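Local coordinates for transcriptional regulator fur family (Xanthomonas campestris pv. campestris, PDB 7DH8), which is a zinc-dependent regulator of zinc uptake in the Fur family that binds zinc and probably represses its target genes by binding their regulatory DNA, at residues A[121-126]-A[160-165]; A[98-103]-A[156-161]; A[57-62]-A[127-132]; A[51-56]-A[63-68]; A[40-45]-A[87-92]. One frame throughout, in Å; residues are numbered along the deposited sequence.

Interaction 1. Residues A[121-126]-A[160-165]; sequences LICDRC and HGLCAK. With ZN (zinc ion), chain C.
A tetrahedral Cys4 zinc site of the CxxC type joins the turn after strand 119-123 to the chain leading into helix 164-168. The zinc is held by Cys123 SG at 2.3 Å, Cys126 SG at 2.2 Å and Cys163 SG at 2.4 Å, and Cys166 supplies the fourth sulfur. Cys123 SG lies anti to its backbone N (chi1 177°), whereas the sulfurs of Cys126 and Cys163 both sit between backbone N and carbonyl carbon. Three N-H groups converge on Cys123 SG: it accepts from Cys163 N across the contact at 3.3 Å and from Arg125 N and Cys126 N within its own turn, a knuckle-like pattern that would be expected to spread its negative charge. Between the backbones, Asp124 N gives a short, nearly straight bond to Gly161 O (2.6 Å), lying almost along the C=O axis; in return Gly161 N makes a weak one to Asp124 OD1. That carboxylate also rests against His160 CB, while His160 NE2 is hydrogen-bonded to Thr156 OG1 of the second subunit. A methyl-on-guanidinium contact completes the join: Leu162 lays CD2 over one face of the Arg125 guanidinium, toward its rim, and CD1 lies 3.7 Å from Arg125 NH2.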
# COMPACT_ATOMS: atom_id res chain seq x y z
N LEU A 121 9.02 6.51 -3.30
CA LEU A 121 9.95 6.33 -2.19
C LEU A 121 9.41 7.14 -1.03
O LEU A 121 9.27 8.36 -1.14
CB LEU A 121 11.36 6.83 -2.56
CG LEU A 121 11.95 6.31 -3.88
CD1 LEU A 121 13.26 6.97 -4.19
CD2 LEU A 121 12.05 4.76 -3.83
N ILE A 122 9.09 6.50 0.07
CA ILE A 122 8.46 7.18 1.20
C ILE A 122 9.37 7.03 2.39
O ILE A 122 9.66 5.92 2.81
CB ILE A 122 7.05 6.64 1.48
CG1 ILE A 122 6.18 6.78 0.25
CG2 ILE A 122 6.35 7.45 2.65
CD1 ILE A 122 4.78 5.99 0.43
N CYS A 123 9.90 8.15 2.90
CA CYS A 123 10.86 8.04 3.98
C CYS A 123 10.09 7.69 5.24
O CYS A 123 9.10 8.34 5.56
CB CYS A 123 11.64 9.35 4.17
SG CYS A 123 12.77 9.30 5.54
N ASP A 124 10.59 6.69 5.98
CA ASP A 124 9.96 6.31 7.24
C ASP A 124 10.04 7.42 8.29
O ASP A 124 9.19 7.47 9.17
CB ASP A 124 10.63 5.05 7.80
CG ASP A 124 10.39 3.82 6.94
OD1 ASP A 124 9.46 3.80 6.09
OD2 ASP A 124 11.15 2.84 7.14
N ARG A 125 11.07 8.26 8.25
CA ARG A 125 11.31 9.17 9.38
C ARG A 125 10.71 10.56 9.15
O ARG A 125 9.98 11.08 9.99
CB ARG A 125 12.81 9.23 9.66
CG ARG A 125 13.21 10.24 10.82
CD ARG A 125 14.63 10.00 11.31
NE ARG A 125 14.88 8.59 11.51
CZ ARG A 125 16.06 8.03 11.29
NH1 ARG A 125 17.06 8.81 10.89
NH2 ARG A 125 16.24 6.72 11.46
N CYS A 126 10.95 11.17 7.98
CA CYS A 126 10.50 12.53 7.72
C CYS A 126 9.25 12.56 6.85
O CYS A 126 8.70 13.66 6.63
CB CYS A 126 11.63 13.33 7.03
SG CYS A 126 11.94 12.92 5.26
N HIS A 160 9.75 1.70 1.18
CA HIS A 160 10.04 2.30 2.48
C HIS A 160 11.52 2.25 2.83
O HIS A 160 12.31 1.49 2.26
CB HIS A 160 9.25 1.60 3.59
CG HIS A 160 7.82 1.37 3.23
ND1 HIS A 160 6.85 2.36 3.36
CD2 HIS A 160 7.18 0.27 2.76
CE1 HIS A 160 5.67 1.86 2.97
NE2 HIS A 160 5.86 0.61 2.58
N GLY A 161 11.89 3.05 3.82
CA GLY A 161 13.28 3.20 4.23
C GLY A 161 13.52 4.65 4.60
O GLY A 161 12.59 5.37 5.04
N LEU A 162 14.75 5.12 4.35
CA LEU A 162 15.16 6.46 4.76
C LEU A 162 15.64 7.26 3.55
O LEU A 162 16.45 6.76 2.75
CB LEU A 162 16.29 6.39 5.78
CG LEU A 162 15.91 5.73 7.12
CD1 LEU A 162 17.14 5.58 8.05
CD2 LEU A 162 14.74 6.46 7.82
N CYS A 163 15.18 8.51 3.45
CA CYS A 163 15.72 9.35 2.40
C CYS A 163 17.18 9.72 2.70
O CYS A 163 17.71 9.42 3.78
CB CYS A 163 14.85 10.58 2.23
SG CYS A 163 15.18 11.82 3.65
N ALA A 164 17.88 10.29 1.70
CA ALA A 164 19.29 10.59 1.87
C ALA A 164 19.54 11.47 3.08
O ALA A 164 20.50 11.26 3.81
CB ALA A 164 19.86 11.31 0.66
N LYS A 165 18.71 12.49 3.28
CA LYS A 165 18.92 13.40 4.42
C LYS A 165 18.87 12.64 5.74
O LYS A 165 19.74 12.79 6.61
CB LYS A 165 17.85 14.49 4.45
CG LYS A 165 18.11 15.67 3.60
CD LYS A 165 17.97 15.45 2.10
CE LYS A 165 17.91 16.82 1.43
NZ LYS A 165 16.69 17.53 1.96
ZN ZN C . 13.64 11.47 5.41

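Interaction 2. Residues A[98-103]-A[156-161]; sequences KLESVN and TLEVHG
Leaving strand 96-99, the backbone of residues 98-103 bends at Glu100 and Ser101, both with helix-like phi and psi, and the direction from 98 to 101 runs 49° from that of strand residues 156 to 160. The backbones stay apart, and the side chain of Glu158 spans the gap, extended beyond CG, pushing its carboxylate into the turn. Two backbone N-H groups grip it on its syn side: Glu100 N meets OE2 of Glu158 at 2.7 Å, and Ser101 N meets OE1 of Glu158 at 2.7 Å, both along bent bonds. The Ser101 hydroxyl, set between its backbone N and carbonyl carbon, donates to the anti lone pair of OE1 (Ser101 OG to Glu158 OE1, 2.6 Å). Ser101 OG and CB also stand at the edge of the His160 ring, nearest CE1. Farther along strand 151-160, the Glu100 side chain crosses that of Thr156 at about a right angle; Thr156 OG1 is hydrogen-bonded to His160 of the second subunit. The turn is the tip of the hairpin 96-107, the wing in Fur-family proteins, and it meets a strand of the dimer sheet. Three donors around a buried carboxylate suggest that Glu158 is ionised and fixes the wing tip to that sheet.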
# COMPACT_ATOMS: atom_id res chain seq x y z
N LYS A 98 -3.16 8.81 -3.91
CA LYS A 98 -3.31 8.40 -2.53
C LYS A 98 -2.23 7.39 -2.23
O LYS A 98 -2.12 6.37 -2.92
CB LYS A 98 -4.68 7.79 -2.25
CG LYS A 98 -4.88 7.51 -0.70
CD LYS A 98 -6.20 6.74 -0.47
CE LYS A 98 -6.27 6.08 0.93
NZ LYS A 98 -7.67 5.52 1.18
N LEU A 99 -1.40 7.68 -1.23
CA LEU A 99 -0.37 6.75 -0.76
C LEU A 99 -0.99 5.81 0.26
O LEU A 99 -1.34 6.22 1.37
CB LEU A 99 0.77 7.53 -0.13
CG LEU A 99 1.41 8.47 -1.18
CD1 LEU A 99 2.49 9.33 -0.53
CD2 LEU A 99 1.94 7.65 -2.42
N GLU A 100 -1.10 4.53 -0.09
CA GLU A 100 -1.84 3.63 0.77
C GLU A 100 -1.15 3.33 2.07
O GLU A 100 -1.83 3.07 3.06
CB GLU A 100 -2.12 2.31 0.05
CG GLU A 100 -2.81 2.52 -1.23
CD GLU A 100 -4.30 2.69 -1.04
OE1 GLU A 100 -4.77 2.44 0.07
OE2 GLU A 100 -5.00 3.07 -2.02
N SER A 101 0.20 3.33 2.10
CA SER A 101 0.81 2.92 3.36
C SER A 101 0.85 4.03 4.41
O SER A 101 1.14 3.74 5.58
CB SER A 101 2.24 2.38 3.14
OG SER A 101 3.07 3.38 2.64
N VAL A 102 0.61 5.29 4.04
CA VAL A 102 0.53 6.36 5.04
C VAL A 102 -0.83 7.04 5.05
O VAL A 102 -1.02 7.98 5.82
CB VAL A 102 1.64 7.42 4.87
CG1 VAL A 102 2.99 6.85 5.27
CG2 VAL A 102 1.63 8.00 3.46
N ASN A 103 -1.77 6.61 4.21
CA ASN A 103 -3.14 7.12 4.16
C ASN A 103 -3.13 8.63 3.97
O ASN A 103 -3.70 9.39 4.76
CB ASN A 103 -3.96 6.67 5.41
CG ASN A 103 -5.45 6.96 5.26
OD1 ASN A 103 -5.94 7.09 4.15
ND2 ASN A 103 -6.17 7.13 6.38
N THR A 156 -0.07 -0.60 -6.45
CA THR A 156 0.42 0.18 -5.33
C THR A 156 1.85 -0.23 -5.11
O THR A 156 2.10 -1.40 -4.78
CB THR A 156 -0.39 -0.12 -4.05
OG1 THR A 156 -1.73 0.31 -4.25
CG2 THR A 156 0.22 0.67 -2.86
N LEU A 157 2.79 0.70 -5.33
CA LEU A 157 4.22 0.42 -5.29
C LEU A 157 4.81 1.50 -4.38
O LEU A 157 4.94 2.67 -4.74
CB LEU A 157 4.88 0.43 -6.68
CG LEU A 157 4.07 -0.39 -7.73
CD1 LEU A 157 4.53 0.09 -9.10
CD2 LEU A 157 4.31 -1.88 -7.51
N GLU A 158 5.16 1.12 -3.17
CA GLU A 158 5.67 2.12 -2.24
C GLU A 158 6.91 1.55 -1.58
O GLU A 158 6.85 0.55 -0.88
CB GLU A 158 4.58 2.48 -1.24
CG GLU A 158 3.29 2.99 -1.96
CD GLU A 158 2.11 3.35 -1.03
OE1 GLU A 158 2.15 3.10 0.18
OE2 GLU A 158 1.11 3.88 -1.55
N VAL A 159 8.03 2.21 -1.77
CA VAL A 159 9.29 1.72 -1.21
C VAL A 159 9.52 2.46 0.10
O VAL A 159 9.55 3.70 0.11
CB VAL A 159 10.43 1.92 -2.21
CG1 VAL A 159 11.76 1.49 -1.60
CG2 VAL A 159 10.12 1.12 -3.49
N HIS A 160 9.75 1.70 1.18
CA HIS A 160 10.04 2.30 2.48
C HIS A 160 11.52 2.25 2.83
O HIS A 160 12.31 1.49 2.26
CB HIS A 160 9.25 1.60 3.59
CG HIS A 160 7.82 1.37 3.23
ND1 HIS A 160 6.85 2.36 3.36
CD2 HIS A 160 7.18 0.27 2.76
CE1 HIS A 160 5.67 1.86 2.97
NE2 HIS A 160 5.86 0.61 2.58
N GLY A 161 11.89 3.05 3.82
CA GLY A 161 13.28 3.20 4.23
C GLY A 161 13.52 4.65 4.60
O GLY A 161 12.59 5.37 5.04

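Interaction 3. Residues A[57-62]-A[127-132]; sequences GKPVKA and HSAVEL. With ZN (zinc ion), chain B.
Lys58 keeps CG anti to its carbonyl carbon and then kinks at chi2 (-90°), which lays its CD beside the backbone at the start of residues 127-132. There CD of Lys58 is 3.8 Å from Ser128 N and 4.0 Å from His127 C, a contact of methylene against peptide. A second bend near the tip, at chi4, turns the ammonium to the carbonyl oxygen of Cys126, with which it forms a hydrogen bond; the cation thus holds the carbonyl of a zinc-binding cysteine. His127 has positive phi (69°), and its carbonyl oxygen comes close to the proline ring, with Pro59 CD 3.1 Å from His127 O. The same ring puts Pro59 CG against the methyl of Ala129, 3.9 Å from its CB.

Residues 57-61 form the loop between helices 44-56 and 62-69 of the winged-helix DNA-binding half, and strand 129-131 belongs to the sheet of the dimerisation half, so this small surface contact lies between the two. Strands 104-107 and 119-123 border it: Pro59 also touches Ala104 and Val106, and Ala129 touches Ile122. Further along strand 129-131, Glu131 stretches away from the loop with CG anti to its backbone N (chi1 -179°) and a chain extended beyond CG. Its OE2 binds the zinc ion at 2.0 Å, together with His97, Cys108 and His116, while Glu131 OE1 stays 3.0 Å from the metal and takes a weak hydrogen bond from His109 N.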
# COMPACT_ATOMS: atom_id res chain seq x y z
N GLY A 57 4.12 19.86 0.11
CA GLY A 57 5.46 19.29 0.14
C GLY A 57 5.72 18.27 1.25
O GLY A 57 6.87 18.06 1.64
N LYS A 58 4.67 17.68 1.80
CA LYS A 58 4.67 16.37 2.42
C LYS A 58 3.29 15.80 2.14
O LYS A 58 2.37 16.59 1.83
CB LYS A 58 4.92 16.45 3.94
CG LYS A 58 6.31 16.91 4.37
CD LYS A 58 7.32 15.77 4.55
CE LYS A 58 8.71 16.31 4.96
NZ LYS A 58 8.88 16.22 6.46
N PRO A 59 3.08 14.48 2.25
CA PRO A 59 1.72 13.95 2.02
C PRO A 59 0.74 14.55 3.00
O PRO A 59 1.04 14.73 4.18
CB PRO A 59 1.87 12.44 2.25
CG PRO A 59 3.33 12.16 1.80
CD PRO A 59 4.08 13.40 2.32
N VAL A 60 -0.45 14.83 2.50
CA VAL A 60 -1.47 15.55 3.25
C VAL A 60 -2.54 14.56 3.69
O VAL A 60 -3.01 13.76 2.88
CB VAL A 60 -2.09 16.64 2.37
CG1 VAL A 60 -3.24 17.38 3.10
CG2 VAL A 60 -1.01 17.59 1.92
N LYS A 61 -2.93 14.62 4.97
CA LYS A 61 -4.06 13.84 5.45
C LYS A 61 -5.36 14.50 5.01
O LYS A 61 -5.45 15.73 4.90
CB LYS A 61 -4.04 13.74 6.98
CG LYS A 61 -2.82 12.94 7.46
CD LYS A 61 -3.27 11.52 7.52
CE LYS A 61 -2.17 10.55 7.62
NZ LYS A 61 -2.81 9.24 7.81
N ALA A 62 -6.38 13.67 4.77
CA ALA A 62 -7.68 14.23 4.40
C ALA A 62 -8.17 15.26 5.41
O ALA A 62 -8.66 16.31 5.01
CB ALA A 62 -8.70 13.12 4.21
N HIS A 127 8.83 11.39 6.35
CA HIS A 127 7.58 11.15 5.61
C HIS A 127 7.57 11.79 4.23
O HIS A 127 6.50 11.86 3.62
CB HIS A 127 6.34 11.62 6.41
CG HIS A 127 6.37 11.20 7.86
ND1 HIS A 127 6.41 12.10 8.91
CD2 HIS A 127 6.46 9.97 8.42
CE1 HIS A 127 6.50 11.44 10.05
NE2 HIS A 127 6.51 10.14 9.78
N SER A 128 8.71 12.28 3.72
CA SER A 128 8.71 12.74 2.33
C SER A 128 8.36 11.58 1.41
O SER A 128 8.63 10.41 1.71
CB SER A 128 10.09 13.27 1.89
OG SER A 128 11.04 12.19 1.98
N ALA A 129 7.81 11.94 0.23
CA ALA A 129 7.42 10.94 -0.76
C ALA A 129 7.89 11.40 -2.13
O ALA A 129 7.63 12.52 -2.56
CB ALA A 129 5.92 10.70 -0.79
N VAL A 130 8.64 10.54 -2.80
CA VAL A 130 9.16 10.89 -4.12
C VAL A 130 8.50 9.96 -5.12
O VAL A 130 8.56 8.74 -4.97
CB VAL A 130 10.69 10.77 -4.20
CG1 VAL A 130 11.16 11.08 -5.66
CG2 VAL A 130 11.36 11.73 -3.22
N GLU A 131 7.97 10.54 -6.20
CA GLU A 131 7.25 9.81 -7.23
C GLU A 131 8.21 9.51 -8.37
O GLU A 131 8.73 10.43 -8.97
CB GLU A 131 6.09 10.63 -7.78
CG GLU A 131 5.32 9.83 -8.86
CD GLU A 131 4.10 10.57 -9.41
OE1 GLU A 131 3.72 11.62 -8.85
OE2 GLU A 131 3.49 10.08 -10.40
N LEU A 132 8.37 8.24 -8.71
CA LEU A 132 9.20 7.85 -9.84
C LEU A 132 8.30 7.46 -11.01
O LEU A 132 7.07 7.50 -10.94
CB LEU A 132 10.13 6.69 -9.43
CG LEU A 132 10.99 6.90 -8.17
CD1 LEU A 132 11.99 5.77 -8.01
CD2 LEU A 132 11.73 8.25 -8.25
ZN ZN B . 1.67 10.82 -10.89

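Interaction 4. Residues A[51-56]-A[63-68]; sequences RLIADA and YELLDW
The indole of Trp68 has one face over its own helix, where Glu64 O sits 3.1 Å above the ring plane and Leu65 CA lies farther off, both toward the rim. From helix 44-56, the methyl of Ala56 approaches the six-membered ring obliquely, its CB 3.9 Å from Trp68 CH2, and Leu52 O comes in obliquely near CZ3. Trp68 reaches this position with CG anti to the carbonyl carbon (chi1 -53°). Leu52 packs nearer the backbone of Trp68: its CD1 lies 3.8 Å from Trp68 CB and 3.7 Å from Trp68 O. Within the winged-helix DNA-binding domain, helix 62-69 thus packs across helix 44-56; the axes of segments 51-56 and 63-68 pass 10.6 Å apart with 113° between their directions, and the side-chain contacts are apolar. Leu65 points CD1 into the angle between them: having CG anti to its backbone N, it touches both Leu52 CB, at 4.1 Å, and Ile53 CG1, at 4.2 Å. Leu87 of helix 80-92 packs on Ile53, and Val60 of the connecting loop lies against Leu65 and Trp68. At the start of helix 62-69, Glu64 OE1 accepts a hydrogen bond from the N-cap residue Lys61 through its backbone N.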
# COMPACT_ATOMS: atom_id res chain seq x y z
N ARG A 51 -4.39 22.87 -5.39
CA ARG A 51 -3.36 23.84 -5.01
C ARG A 51 -2.85 23.58 -3.60
O ARG A 51 -1.63 23.60 -3.36
CB ARG A 51 -3.91 25.26 -5.13
CG ARG A 51 -2.88 26.35 -4.85
CD ARG A 51 -3.53 27.71 -4.51
NE ARG A 51 -4.83 27.89 -5.17
CZ ARG A 51 -5.00 28.07 -6.48
NH1 ARG A 51 -3.96 28.12 -7.31
NH2 ARG A 51 -6.23 28.21 -6.96
N LEU A 52 -3.76 23.37 -2.64
CA LEU A 52 -3.35 23.08 -1.27
C LEU A 52 -2.47 21.83 -1.21
O LEU A 52 -1.45 21.81 -0.51
CB LEU A 52 -4.58 22.90 -0.37
CG LEU A 52 -5.34 24.21 -0.01
CD1 LEU A 52 -6.64 23.90 0.77
CD2 LEU A 52 -4.44 25.21 0.72
N ILE A 53 -2.86 20.76 -1.90
CA ILE A 53 -2.05 19.54 -1.80
C ILE A 53 -0.67 19.77 -2.43
O ILE A 53 0.36 19.43 -1.85
CB ILE A 53 -2.79 18.33 -2.42
CG1 ILE A 53 -4.05 17.99 -1.64
CG2 ILE A 53 -1.85 17.06 -2.59
CD1 ILE A 53 -4.97 17.03 -2.35
N ALA A 54 -0.64 20.42 -3.59
CA ALA A 54 0.62 20.68 -4.29
C ALA A 54 1.57 21.55 -3.47
O ALA A 54 2.79 21.39 -3.57
CB ALA A 54 0.33 21.34 -5.64
N ASP A 55 1.05 22.46 -2.65
CA ASP A 55 1.83 23.41 -1.87
C ASP A 55 2.40 22.81 -0.59
O ASP A 55 3.30 23.43 0.01
CB ASP A 55 0.97 24.60 -1.44
CG ASP A 55 1.12 25.80 -2.35
OD1 ASP A 55 2.10 25.86 -3.14
OD2 ASP A 55 0.25 26.71 -2.25
N ALA A 56 1.91 21.66 -0.14
CA ALA A 56 2.31 21.17 1.17
C ALA A 56 3.72 20.55 1.17
O ALA A 56 4.45 20.69 2.15
CB ALA A 56 1.28 20.18 1.68
N TYR A 63 -8.10 14.96 6.72
CA TYR A 63 -8.58 15.96 7.68
C TYR A 63 -7.73 17.23 7.70
O TYR A 63 -8.20 18.30 8.10
CB TYR A 63 -8.66 15.39 9.09
CG TYR A 63 -7.32 15.08 9.69
CD1 TYR A 63 -6.53 16.08 10.25
CD2 TYR A 63 -6.83 13.77 9.71
CE1 TYR A 63 -5.32 15.78 10.79
CE2 TYR A 63 -5.61 13.48 10.26
CZ TYR A 63 -4.88 14.48 10.80
OH TYR A 63 -3.65 14.21 11.38
N GLU A 64 -6.46 17.14 7.32
CA GLU A 64 -5.70 18.38 7.20
C GLU A 64 -6.19 19.20 6.03
O GLU A 64 -6.22 20.43 6.08
CB GLU A 64 -4.21 18.06 7.01
CG GLU A 64 -3.57 17.53 8.24
CD GLU A 64 -2.17 17.08 7.93
OE1 GLU A 64 -1.93 16.69 6.76
OE2 GLU A 64 -1.32 17.12 8.86
N LEU A 65 -6.52 18.53 4.93
CA LEU A 65 -6.98 19.28 3.77
C LEU A 65 -8.27 20.02 4.09
O LEU A 65 -8.47 21.16 3.68
CB LEU A 65 -7.18 18.30 2.60
CG LEU A 65 -7.92 18.77 1.36
CD1 LEU A 65 -7.06 19.84 0.64
CD2 LEU A 65 -8.19 17.57 0.44
N LEU A 66 -9.17 19.38 4.84
CA LEU A 66 -10.41 20.06 5.20
C LEU A 66 -10.16 21.26 6.09
O LEU A 66 -10.72 22.33 5.84
CB LEU A 66 -11.36 19.11 5.91
CG LEU A 66 -12.21 18.62 4.78
CD1 LEU A 66 -11.48 17.40 4.12
CD2 LEU A 66 -13.60 18.35 5.27
N ASP A 67 -9.37 21.08 7.16
CA ASP A 67 -8.88 22.21 7.94
C ASP A 67 -8.42 23.35 7.04
O ASP A 67 -8.92 24.47 7.16
CB ASP A 67 -7.76 21.81 8.90
CG ASP A 67 -8.28 21.16 10.16
OD1 ASP A 67 -9.39 21.56 10.62
OD2 ASP A 67 -7.60 20.23 10.68
N TRP A 68 -7.49 23.07 6.11
CA TRP A 68 -6.94 24.18 5.32
C TRP A 68 -7.89 24.75 4.27
O TRP A 68 -7.69 25.86 3.78
CB TRP A 68 -5.74 23.73 4.48
CG TRP A 68 -4.65 23.05 5.25
CD1 TRP A 68 -4.43 23.12 6.58
CD2 TRP A 68 -3.65 22.17 4.73
NE1 TRP A 68 -3.36 22.36 6.93
CE2 TRP A 68 -2.85 21.77 5.81
CE3 TRP A 68 -3.32 21.71 3.45
CZ2 TRP A 68 -1.78 20.92 5.67
CZ3 TRP A 68 -2.24 20.87 3.31
CH2 TRP A 68 -1.48 20.48 4.42

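Interaction 5. Residues A[40-45]-A[87-92]; sequences LRLTPI and LDFLMA
The ring of Phe89 is met by three successive residues of the chain entering helix 44-56. Leu40 comes at the edge, in the ring plane, with its CB 3.8 Å from Phe89 CE1. Leu42 takes the other flank of the rim: it crosses Phe89 at about a right angle and sets CD1 3.8 Å from Phe89 CE2. Between them the carbonyl oxygen of Arg41 stands obliquely near the tip, Arg41 O lying 4.0 Å from Phe89 CZ. The same methyl of Leu42 reaches past the ring to Leu90, with CD1 of Leu42 4.1 Å from Leu90 CD2.

CG of Phe89 lies anti to its backbone N (chi1 163°), which sends the ring out from helix 80-92, and Leu42 likewise holds CG anti to its N. One layer out, Thr43 caps helix 44-56 with its hydroxyl on Arg46 N, and Arg46 makes a cation-pi contact with Phe89. Leu42 is further packed by Val28, Val31 and Cys35 of helix 25-35, and Leu90 by Val49 and Leu50. The contact joins the chain entering helix 44-56 to helix 80-92 within the winged-helix domain, in which helix 80-92 holds the place of the recognition helix, as in other Fur-family regulators.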
# COMPACT_ATOMS: atom_id res chain seq x y z
N LEU A 40 -13.10 16.93 -18.96
CA LEU A 40 -13.30 17.61 -17.68
C LEU A 40 -12.96 19.08 -17.48
O LEU A 40 -12.35 19.70 -18.35
CB LEU A 40 -12.51 16.71 -16.73
CG LEU A 40 -11.56 15.73 -17.40
CD1 LEU A 40 -10.23 15.70 -16.70
CD2 LEU A 40 -12.16 14.34 -17.47
N ARG A 41 -13.44 19.58 -16.35
CA ARG A 41 -13.18 20.97 -15.90
C ARG A 41 -12.79 21.18 -14.44
O ARG A 41 -13.36 20.57 -13.58
CB ARG A 41 -14.49 21.71 -16.15
CG ARG A 41 -14.53 22.48 -17.46
CD ARG A 41 -15.74 22.23 -18.36
NE ARG A 41 -16.93 22.74 -17.73
CZ ARG A 41 -18.09 22.11 -17.71
NH1 ARG A 41 -18.22 20.95 -18.33
NH2 ARG A 41 -19.11 22.65 -17.08
N LEU A 42 -11.86 22.09 -14.22
CA LEU A 42 -11.34 22.29 -12.87
C LEU A 42 -12.09 23.41 -12.15
O LEU A 42 -11.73 24.58 -12.29
CB LEU A 42 -9.84 22.56 -12.95
CG LEU A 42 -9.01 22.13 -11.73
CD1 LEU A 42 -8.73 20.59 -11.67
CD2 LEU A 42 -7.72 22.92 -11.69
N THR A 43 -13.13 23.04 -11.38
CA THR A 43 -13.88 23.99 -10.58
C THR A 43 -12.95 24.69 -9.59
O THR A 43 -11.90 24.16 -9.23
CB THR A 43 -15.02 23.30 -9.81
OG1 THR A 43 -14.47 22.54 -8.73
CG2 THR A 43 -15.85 22.38 -10.71
N PRO A 44 -13.32 25.89 -9.13
CA PRO A 44 -12.54 26.55 -8.07
C PRO A 44 -12.26 25.65 -6.88
O PRO A 44 -11.17 25.68 -6.30
CB PRO A 44 -13.41 27.74 -7.67
CG PRO A 44 -14.69 27.61 -8.47
CD PRO A 44 -14.37 26.77 -9.66
N ILE A 45 -13.24 24.83 -6.51
CA ILE A 45 -13.05 23.92 -5.39
C ILE A 45 -11.98 22.88 -5.70
O ILE A 45 -11.09 22.63 -4.89
CB ILE A 45 -14.37 23.23 -5.02
CG1 ILE A 45 -15.38 24.25 -4.48
CG2 ILE A 45 -14.13 22.13 -4.00
CD1 ILE A 45 -16.78 23.71 -4.34
N LEU A 87 -11.60 15.96 -4.19
CA LEU A 87 -10.49 15.02 -4.06
C LEU A 87 -10.68 13.77 -4.92
O LEU A 87 -9.75 13.34 -5.61
CB LEU A 87 -10.29 14.65 -2.59
CG LEU A 87 -9.06 13.81 -2.23
CD1 LEU A 87 -7.75 14.49 -2.60
CD2 LEU A 87 -9.07 13.56 -0.75
N ASP A 88 -11.86 13.13 -4.86
CA ASP A 88 -12.10 11.96 -5.72
C ASP A 88 -11.84 12.28 -7.20
O ASP A 88 -11.24 11.48 -7.92
CB ASP A 88 -13.54 11.48 -5.59
CG ASP A 88 -13.84 10.85 -4.22
OD1 ASP A 88 -12.95 10.26 -3.59
OD2 ASP A 88 -15.01 10.94 -3.80
N PHE A 89 -12.32 13.43 -7.67
CA PHE A 89 -12.11 13.82 -9.06
C PHE A 89 -10.63 13.90 -9.37
O PHE A 89 -10.15 13.32 -10.36
CB PHE A 89 -12.80 15.16 -9.33
CG PHE A 89 -12.33 15.84 -10.57
CD1 PHE A 89 -12.92 15.56 -11.78
CD2 PHE A 89 -11.29 16.76 -10.52
CE1 PHE A 89 -12.48 16.18 -12.93
CE2 PHE A 89 -10.84 17.39 -11.66
CZ PHE A 89 -11.44 17.10 -12.87
N LEU A 90 -9.87 14.59 -8.51
CA LEU A 90 -8.42 14.68 -8.68
C LEU A 90 -7.79 13.29 -8.77
O LEU A 90 -6.90 13.05 -9.59
CB LEU A 90 -7.82 15.50 -7.54
CG LEU A 90 -8.34 16.94 -7.54
CD1 LEU A 90 -7.82 17.73 -6.33
CD2 LEU A 90 -7.94 17.65 -8.85
N MET A 91 -8.26 12.34 -7.96
CA MET A 91 -7.61 11.04 -7.96
C MET A 91 -7.97 10.23 -9.20
O MET A 91 -7.12 9.54 -9.78
CB MET A 91 -8.00 10.28 -6.69
CG MET A 91 -7.20 10.69 -5.43
SD MET A 91 -7.76 9.65 -4.07
CE MET A 91 -9.51 9.96 -4.09
N ALA A 92 -9.24 10.27 -9.61
CA ALA A 92 -9.66 9.40 -10.71
C ALA A 92 -8.98 9.81 -12.01
O ALA A 92 -8.68 8.96 -12.86
CB ALA A 92 -11.19 9.43 -10.84

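Overall arrangement
Interactions 4 and 5 lie in the helical half of the subunit and share helix 44-56; Ile53 CD1 meets Leu87 CD1 at 3.8 Å between them. Interaction 3 leads out of that half: Val60 packs on Trp68 of interaction 4, and Leu99 CD1 of interaction 2 touches Pro59 CG and Ala129 CB. Interactions 1 and 2 share His160 and Gly161, both reach the second subunit, and have centres 11 Å apart. Interaction 1 holds three of the four cysteines of the Cys4 site, and Lys58 NZ of interaction 3 reaches Cys126 O at 2.6 Å; interaction 3 supplies Glu131 to the other site, whose zinc ion lies about 9 Å from the side chain of Leu99.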